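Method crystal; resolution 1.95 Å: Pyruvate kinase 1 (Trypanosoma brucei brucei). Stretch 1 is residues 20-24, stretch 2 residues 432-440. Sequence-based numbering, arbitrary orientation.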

# COMPACT_ATOMS: atom_id res chain seq x y z
N ARG A 20 4.51 -27.48 -13.49
CA ARG A 20 4.54 -27.45 -12.03
C ARG A 20 5.84 -26.78 -11.60
O ARG A 20 6.92 -27.18 -12.03
CB ARG A 20 4.50 -28.90 -11.49
CG ARG A 20 4.77 -29.02 -9.99
CD ARG A 20 4.31 -30.39 -9.48
NE ARG A 20 4.86 -31.50 -10.27
CZ ARG A 20 6.11 -31.94 -10.14
NH1 ARG A 20 6.91 -31.40 -9.21
NH2 ARG A 20 6.51 -33.02 -10.79
N ALA A 21 5.74 -25.79 -10.71
CA ALA A 21 6.91 -25.06 -10.25
C ALA A 21 7.57 -25.72 -9.04
O ALA A 21 8.80 -25.67 -8.89
CB ALA A 21 6.52 -23.63 -9.91
N ASN A 22 6.76 -26.25 -8.12
CA ASN A 22 7.33 -26.81 -6.88
C ASN A 22 7.91 -28.21 -7.08
O ASN A 22 7.63 -28.88 -8.09
CB ASN A 22 6.28 -26.83 -5.74
CG ASN A 22 5.79 -25.45 -5.40
OD1 ASN A 22 4.78 -24.98 -5.95
ND2 ASN A 22 6.59 -24.72 -4.60
N ARG A 23 8.77 -28.62 -6.15
CA ARG A 23 9.58 -29.83 -6.35
C ARG A 23 9.30 -30.83 -5.23
O ARG A 23 9.02 -30.43 -4.10
CB ARG A 23 11.08 -29.47 -6.40
CG ARG A 23 11.44 -28.54 -7.58
CD ARG A 23 11.27 -29.27 -8.90
NE ARG A 23 11.46 -28.37 -10.05
CZ ARG A 23 10.48 -27.98 -10.88
NH1 ARG A 23 9.21 -28.29 -10.62
NH2 ARG A 23 10.76 -27.17 -11.90
N ILE A 24 9.42 -32.12 -5.55
CA ILE A 24 9.04 -33.20 -4.64
C ILE A 24 10.27 -34.08 -4.29
O ILE A 24 10.98 -34.56 -5.18
CB ILE A 24 7.92 -34.08 -5.27
CG1 ILE A 24 6.68 -33.21 -5.52
CG2 ILE A 24 7.60 -35.28 -4.37
CD1 ILE A 24 5.63 -33.88 -6.41
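Stretch 2 432-440: LNVTRSVVS

Stretch 1 is extended from R20 onward, apart from a bend at A21 (phi/psi -88/-39), and enters a β-strand at R23. Stretch 2 approaches it as a turn that leads into a strand: T435 to V438 form a type II β turn, with S437 at a positive phi of 83°, and the strand begins at V438. The two backbones run in opposite senses where they meet, A21 lying nearest S437 (CA to CA 4.1 Å), N22 nearest R436 (5.1 Å) and R23 nearest V434 (6.3 Å). They are joined by one direct main-chain hydrogen bond, from S437 N to A21 O at 2.8 Å, and the same carbonyl receives a CA-H...O contact from R436 CA at 3.5 Å. The turn thus sets its central peptide, R436 to S437, against the carbonyl of A21.

R23 makes the most extensive side-chain contact. Its CB points toward stretch 2, and the m, m, t side chain passes close to the backbone of N433, with CG 3.1 Å from N433 O, before its guanidinium reaches the end of the turn. There R23 NH2 donates to V438 O at 2.9 Å, near the plane of the group, while S437 N lies over one face. R23 NH1 instead turns back to its own stretch, bonding R20 O at 2.9 Å and N22 O at 3.0 Å, so the guanidinium ties the two segments together. Water 3 accepts from R23 NE at 2.7 Å, and water 2 links R23 NH2 (3.3 Å) to S437 O (2.8 Å).

A21 also points toward stretch 2, its CB 3.7 Å from S437 OG and 3.9 Å from R436 CZ, where it covers one face of the extended arginine's guanidinium. N22 starts away, but its amide end comes nearer, and water 1 bridges N22 OD1 (2.7 Å) and R436 NE (3.0 Å).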

# COMPACT_ATOMS: atom_id res chain seq x y z
N LEU A 432 19.85 -28.30 -8.65
CA LEU A 432 18.83 -27.30 -8.90
C LEU A 432 17.43 -27.89 -8.76
O LEU A 432 16.44 -27.17 -8.75
CB LEU A 432 19.05 -26.65 -10.28
CG LEU A 432 20.14 -25.54 -10.28
CD1 LEU A 432 20.40 -25.08 -11.71
CD2 LEU A 432 19.68 -24.34 -9.42
N ASN A 433 17.36 -29.20 -8.54
CA ASN A 433 16.09 -29.90 -8.26
C ASN A 433 15.41 -29.47 -6.96
O ASN A 433 14.21 -29.77 -6.76
CB ASN A 433 16.29 -31.43 -8.21
CG ASN A 433 16.29 -32.08 -9.59
OD1 ASN A 433 15.31 -32.02 -10.29
ND2 ASN A 433 17.34 -32.84 -9.89
N VAL A 434 16.15 -28.84 -6.04
CA VAL A 434 15.46 -28.28 -4.86
C VAL A 434 15.00 -26.82 -5.01
O VAL A 434 14.55 -26.22 -4.05
CB VAL A 434 16.24 -28.45 -3.54
CG1 VAL A 434 16.41 -29.92 -3.22
CG2 VAL A 434 17.60 -27.76 -3.63
N THR A 435 15.08 -26.28 -6.22
CA THR A 435 14.81 -24.87 -6.39
C THR A 435 13.59 -24.65 -7.26
O THR A 435 13.49 -25.21 -8.36
CB THR A 435 16.04 -24.15 -6.96
OG1 THR A 435 17.00 -23.99 -5.90
CG2 THR A 435 15.66 -22.78 -7.48
N ARG A 436 12.62 -23.89 -6.74
CA ARG A 436 11.33 -23.74 -7.40
C ARG A 436 11.50 -23.30 -8.87
O ARG A 436 12.25 -22.34 -9.14
CB ARG A 436 10.47 -22.72 -6.64
CG ARG A 436 9.04 -22.54 -7.18
CD ARG A 436 8.32 -21.45 -6.36
NE ARG A 436 6.97 -21.21 -6.86
CZ ARG A 436 6.67 -20.36 -7.85
NH1 ARG A 436 5.40 -20.24 -8.24
NH2 ARG A 436 7.62 -19.63 -8.44
N SER A 437 10.73 -23.92 -9.78
CA SER A 437 10.59 -23.45 -11.21
C SER A 437 11.68 -23.89 -12.18
O SER A 437 11.50 -23.78 -13.38
CB SER A 437 10.47 -21.92 -11.29
OG SER A 437 9.49 -21.46 -10.40
N VAL A 438 12.84 -24.27 -11.67
CA VAL A 438 14.03 -24.46 -12.51
C VAL A 438 13.97 -25.81 -13.20
O VAL A 438 13.53 -26.80 -12.59
CB VAL A 438 15.35 -24.34 -11.71
CG1 VAL A 438 16.54 -24.67 -12.59
CG2 VAL A 438 15.49 -22.92 -11.17
N VAL A 439 14.24 -25.80 -14.50
CA VAL A 439 14.38 -27.02 -15.28
C VAL A 439 15.74 -26.94 -15.98
O VAL A 439 16.03 -25.95 -16.65
CB VAL A 439 13.26 -27.13 -16.34
CG1 VAL A 439 13.44 -28.39 -17.19
CG2 VAL A 439 11.89 -27.15 -15.66
N SER A 440 16.59 -27.95 -15.78
CA SER A 440 18.00 -27.86 -16.20
C SER A 440 18.29 -28.61 -17.49
O SER A 440 17.67 -29.65 -17.78
CB SER A 440 18.91 -28.37 -15.10
OG SER A 440 18.87 -27.48 -14.00
O HOH W 1 4.28 -22.36 -6.40
O HOH W 2 9.17 -25.15 -13.95
O HOH W 3 14.07 -27.77 -10.10